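Local coordinates for protein quinoline 2-oxidoreductase large subunit (Pseudomonas putida, PDB 1T3Q) that probably hydroxylates quinoline next to its ring nitrogen as the molybdenum-carrying large subunit of a xanthine dehydrogenase family enzyme, at residues B[560-574]-B[615-628]. Numbering follows the deposited sequence.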
# COMPACT_ATOMS: atom_id res chain seq x y z
N ALA B 560 -4.46 20.83 18.38
CA ALA B 560 -4.67 20.91 16.94
C ALA B 560 -6.13 21.19 16.61
O ALA B 560 -6.43 22.02 15.76
CB ALA B 560 -4.21 19.62 16.28
N ALA B 561 -7.03 20.49 17.29
CA ALA B 561 -8.46 20.67 17.05
C ALA B 561 -8.90 22.08 17.45
O ALA B 561 -9.77 22.67 16.81
CB ALA B 561 -9.26 19.64 17.83
N SER B 562 -8.28 22.62 18.49
CA SER B 562 -8.61 23.96 18.97
C SER B 562 -8.30 25.01 17.91
O SER B 562 -9.07 25.95 17.71
CB SER B 562 -7.85 24.27 20.25
OG SER B 562 -8.11 25.60 20.68
N ILE B 563 -7.16 24.86 17.24
CA ILE B 563 -6.77 25.81 16.22
C ILE B 563 -7.82 25.93 15.13
O ILE B 563 -8.22 27.04 14.76
CB ILE B 563 -5.42 25.43 15.57
CG1 ILE B 563 -4.31 25.49 16.62
CG2 ILE B 563 -5.12 26.36 14.40
CD1 ILE B 563 -3.00 24.94 16.14
N VAL B 564 -8.28 24.79 14.61
CA VAL B 564 -9.28 24.84 13.56
C VAL B 564 -10.65 25.19 14.13
O VAL B 564 -11.46 25.84 13.46
CB VAL B 564 -9.32 23.52 12.76
CG1 VAL B 564 -8.00 23.33 12.04
CG2 VAL B 564 -9.59 22.34 13.68
N ARG B 565 -10.91 24.78 15.37
CA ARG B 565 -12.19 25.10 16.01
C ARG B 565 -12.33 26.62 16.10
O ARG B 565 -13.38 27.17 15.79
CB ARG B 565 -12.25 24.50 17.42
CG ARG B 565 -13.54 24.86 18.19
CD ARG B 565 -13.66 24.09 19.51
NE ARG B 565 -12.69 24.52 20.51
CZ ARG B 565 -12.61 24.01 21.74
NH1 ARG B 565 -11.69 24.47 22.58
NH2 ARG B 565 -13.43 23.04 22.11
N GLU B 566 -11.26 27.30 16.50
CA GLU B 566 -11.28 28.75 16.62
C GLU B 566 -11.60 29.42 15.28
O GLU B 566 -12.33 30.40 15.25
CB GLU B 566 -9.95 29.28 17.15
CG GLU B 566 -9.76 29.01 18.64
CD GLU B 566 -10.81 29.70 19.48
OE1 GLU B 566 -11.13 29.20 20.58
OE2 GLU B 566 -11.32 30.76 19.04
N ARG B 567 -11.08 28.88 14.19
CA ARG B 567 -11.34 29.46 12.88
C ARG B 567 -12.81 29.28 12.51
O ARG B 567 -13.40 30.13 11.84
CB ARG B 567 -10.40 28.86 11.84
CG ARG B 567 -8.97 29.32 12.06
CD ARG B 567 -7.93 28.56 11.24
NE ARG B 567 -6.59 28.95 11.64
CZ ARG B 567 -5.48 28.29 11.32
NH1 ARG B 567 -4.30 28.72 11.74
NH2 ARG B 567 -5.56 27.18 10.59
N VAL B 568 -13.40 28.18 12.96
CA VAL B 568 -14.81 27.92 12.69
C VAL B 568 -15.64 28.92 13.52
O VAL B 568 -16.64 29.46 13.05
CB VAL B 568 -15.21 26.46 13.05
CG1 VAL B 568 -16.73 26.30 13.04
CG2 VAL B 568 -14.59 25.49 12.04
N LYS B 569 -15.21 29.17 14.75
CA LYS B 569 -15.91 30.10 15.63
C LYS B 569 -15.85 31.53 15.07
O LYS B 569 -16.82 32.28 15.15
CB LYS B 569 -15.31 30.06 17.04
CG LYS B 569 -15.60 28.76 17.79
CD LYS B 569 -14.66 28.54 18.97
CE LYS B 569 -14.80 29.61 20.04
NZ LYS B 569 -13.88 29.39 21.19
N GLN B 570 -14.70 31.89 14.51
CA GLN B 570 -14.51 33.21 13.93
C GLN B 570 -15.44 33.44 12.74
O GLN B 570 -16.02 34.51 12.59
CB GLN B 570 -13.07 33.40 13.47
CG GLN B 570 -12.06 33.30 14.59
CD GLN B 570 -10.63 33.35 14.10
OE1 GLN B 570 -9.70 33.17 14.87
NE2 GLN B 570 -10.46 33.59 12.81
N LEU B 571 -15.57 32.43 11.89
CA LEU B 571 -16.43 32.54 10.73
C LEU B 571 -17.89 32.56 11.17
O LEU B 571 -18.69 33.34 10.65
CB LEU B 571 -16.19 31.35 9.78
CG LEU B 571 -17.07 31.33 8.53
CD1 LEU B 571 -16.87 32.62 7.75
CD2 LEU B 571 -16.70 30.13 7.66
N ALA B 572 -18.23 31.71 12.13
CA ALA B 572 -19.59 31.64 12.62
C ALA B 572 -19.98 32.95 13.31
O ALA B 572 -21.10 33.45 13.13
CB ALA B 572 -19.73 30.48 13.59
N GLY B 573 -19.07 33.49 14.10
CA GLY B 573 -19.34 34.74 14.80
C GLY B 573 -19.57 35.87 13.81
O GLY B 573 -20.39 36.77 14.04
N HIS B 574 -18.85 35.83 12.70
CA HIS B 574 -18.96 36.84 11.66
C HIS B 574 -20.35 36.79 11.03
O HIS B 574 -20.99 37.83 10.82
CB HIS B 574 -17.90 36.61 10.59
CG HIS B 574 -17.93 37.61 9.48
ND1 HIS B 574 -17.65 38.95 9.67
CD2 HIS B 574 -18.19 37.47 8.16
CE1 HIS B 574 -17.74 39.59 8.52
NE2 HIS B 574 -18.07 38.71 7.58
N THR B 615 -18.13 35.04 2.62
CA THR B 615 -18.57 34.98 4.01
C THR B 615 -17.44 35.12 5.04
O THR B 615 -17.70 35.22 6.23
CB THR B 615 -19.32 33.66 4.31
OG1 THR B 615 -18.39 32.57 4.28
CG2 THR B 615 -20.41 33.40 3.28
N HIS B 616 -16.20 35.12 4.57
CA HIS B 616 -15.04 35.20 5.45
C HIS B 616 -14.81 36.59 6.04
O HIS B 616 -14.90 37.59 5.33
CB HIS B 616 -13.77 34.79 4.71
CG HIS B 616 -13.79 33.39 4.19
ND1 HIS B 616 -14.90 32.58 4.27
CD2 HIS B 616 -12.83 32.66 3.56
CE1 HIS B 616 -14.62 31.41 3.72
NE2 HIS B 616 -13.38 31.43 3.29
N PRO B 617 -14.52 36.67 7.35
CA PRO B 617 -14.27 37.97 7.98
C PRO B 617 -12.87 38.45 7.58
O PRO B 617 -12.03 37.66 7.15
CB PRO B 617 -14.38 37.65 9.47
CG PRO B 617 -13.86 36.24 9.54
CD PRO B 617 -14.55 35.60 8.35
N PRO B 618 -12.59 39.76 7.71
CA PRO B 618 -11.26 40.25 7.34
C PRO B 618 -10.12 39.61 8.14
O PRO B 618 -10.26 39.34 9.33
CB PRO B 618 -11.37 41.76 7.56
CG PRO B 618 -12.41 41.87 8.64
CD PRO B 618 -13.44 40.86 8.22
N GLY B 619 -9.00 39.37 7.46
CA GLY B 619 -7.83 38.77 8.09
C GLY B 619 -7.97 37.29 8.40
O GLY B 619 -7.09 36.69 9.00
N PHE B 620 -9.09 36.71 7.99
CA PHE B 620 -9.38 35.30 8.22
C PHE B 620 -8.38 34.35 7.57
O PHE B 620 -7.88 34.63 6.48
CB PHE B 620 -10.78 34.98 7.68
CG PHE B 620 -11.27 33.59 7.99
CD1 PHE B 620 -11.72 32.76 6.97
CD2 PHE B 620 -11.34 33.13 9.30
CE1 PHE B 620 -12.24 31.50 7.24
CE2 PHE B 620 -11.86 31.87 9.59
CZ PHE B 620 -12.32 31.05 8.55
N ASP B 621 -8.09 33.25 8.25
CA ASP B 621 -7.21 32.22 7.70
C ASP B 621 -8.14 31.01 7.53
O ASP B 621 -8.47 30.32 8.50
CB ASP B 621 -6.06 31.88 8.67
CG ASP B 621 -5.05 30.91 8.06
OD1 ASP B 621 -3.98 30.71 8.66
OD2 ASP B 621 -5.34 30.35 6.98
N ALA B 622 -8.57 30.78 6.30
CA ALA B 622 -9.49 29.69 6.00
C ALA B 622 -8.93 28.27 6.12
O ALA B 622 -9.65 27.30 5.90
CB ALA B 622 -10.08 29.90 4.61
N THR B 623 -7.66 28.14 6.48
CA THR B 623 -7.06 26.81 6.62
C THR B 623 -7.75 26.02 7.73
O THR B 623 -7.71 26.42 8.90
CB THR B 623 -5.57 26.91 6.98
OG1 THR B 623 -4.91 27.82 6.09
CG2 THR B 623 -4.92 25.53 6.86
N LEU B 624 -8.38 24.90 7.38
CA LEU B 624 -9.05 24.08 8.39
C LEU B 624 -8.34 22.77 8.73
O LEU B 624 -8.98 21.76 9.02
CB LEU B 624 -10.51 23.81 8.00
CG LEU B 624 -11.48 25.00 8.15
CD1 LEU B 624 -12.92 24.49 8.01
CD2 LEU B 624 -11.31 25.68 9.51
N GLU B 625 -7.01 22.81 8.70
CA GLU B 625 -6.18 21.66 9.06
C GLU B 625 -5.01 22.27 9.82
O GLU B 625 -4.39 23.22 9.34
CB GLU B 625 -5.68 20.91 7.82
CG GLU B 625 -4.85 19.67 8.17
CD GLU B 625 -4.62 18.74 6.98
OE1 GLU B 625 -3.98 17.69 7.17
OE2 GLU B 625 -5.08 19.06 5.86
N ALA B 626 -4.73 21.74 11.00
CA ALA B 626 -3.64 22.28 11.82
C ALA B 626 -2.93 21.19 12.59
O ALA B 626 -3.48 20.12 12.84
CB ALA B 626 -4.19 23.34 12.78
N THR B 627 -1.70 21.50 13.00
CA THR B 627 -0.86 20.57 13.74
C THR B 627 -0.31 21.25 14.98
O THR B 627 -0.00 22.44 14.96
CB THR B 627 0.31 20.08 12.85
OG1 THR B 627 -0.22 19.45 11.68
CG2 THR B 627 1.20 19.09 13.60
N ALA B 628 -0.19 20.50 16.07
CA ALA B 628 0.34 21.06 17.31
C ALA B 628 0.92 19.98 18.20
O ALA B 628 0.37 18.88 18.30
CB ALA B 628 -0.77 21.80 18.06
O HOH W 1 -3.19 25.46 10.15
O HOH W 2 -8.33 33.30 11.22
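Arg567 reaches from segment 560-574 of helix 549-576 across to the backbone of 615-628, its NH2 giving a hydrogen bond to Thr623 O at 2.8 Å (N-H...O 152°), from above the carbonyl plane. Asp621 OD1 hangs over one guanidinium face, offset toward the rim and 3.7 Å from Arg567 NH1, a long salt bridge of charges alone. Ile563 CG2 covers the opposite face, and a water at the edge links NH2 to Glu625 O. Arg567 CG lies anti to the carbonyl carbon, beside the backbone N (chi1 -70°), and the chain then runs extended, which carries the guanidinium to this layer. With an alanine here, Thr623 O would probably lose its charged donor, Asp621 one of its two arginines, and Ile563 CG2 the flat group it packs on. Toward the strand, an apolar end, Val564 CG1 presses on Leu624 C at 3.4 Å, and Ile563 CG2 meets Ala626 CB at 3.6 Å. Farther along, the Phe620 ring turns its edge to Arg567 O and to Gln570 NE2, whose water also takes the N-H of Asp621. Pro617 CB sits over the His574 ring, 3.7 Å from its centroid, a CH-pi contact, while Leu571 CD1 packs on Pro617 CD at 3.8 Å. In the second shell Asp621 OD2 accepts from Thr623 N, an Asx turn, and from Thr623 OG1 on the same face, which holds the carboxylate in place. Asp621 OD1 also bridges to Arg559 of the second subunit; this carboxylate, shared by two arginines, probably ties the helix-strand packing to the dimer interface and is likely to stay ionised.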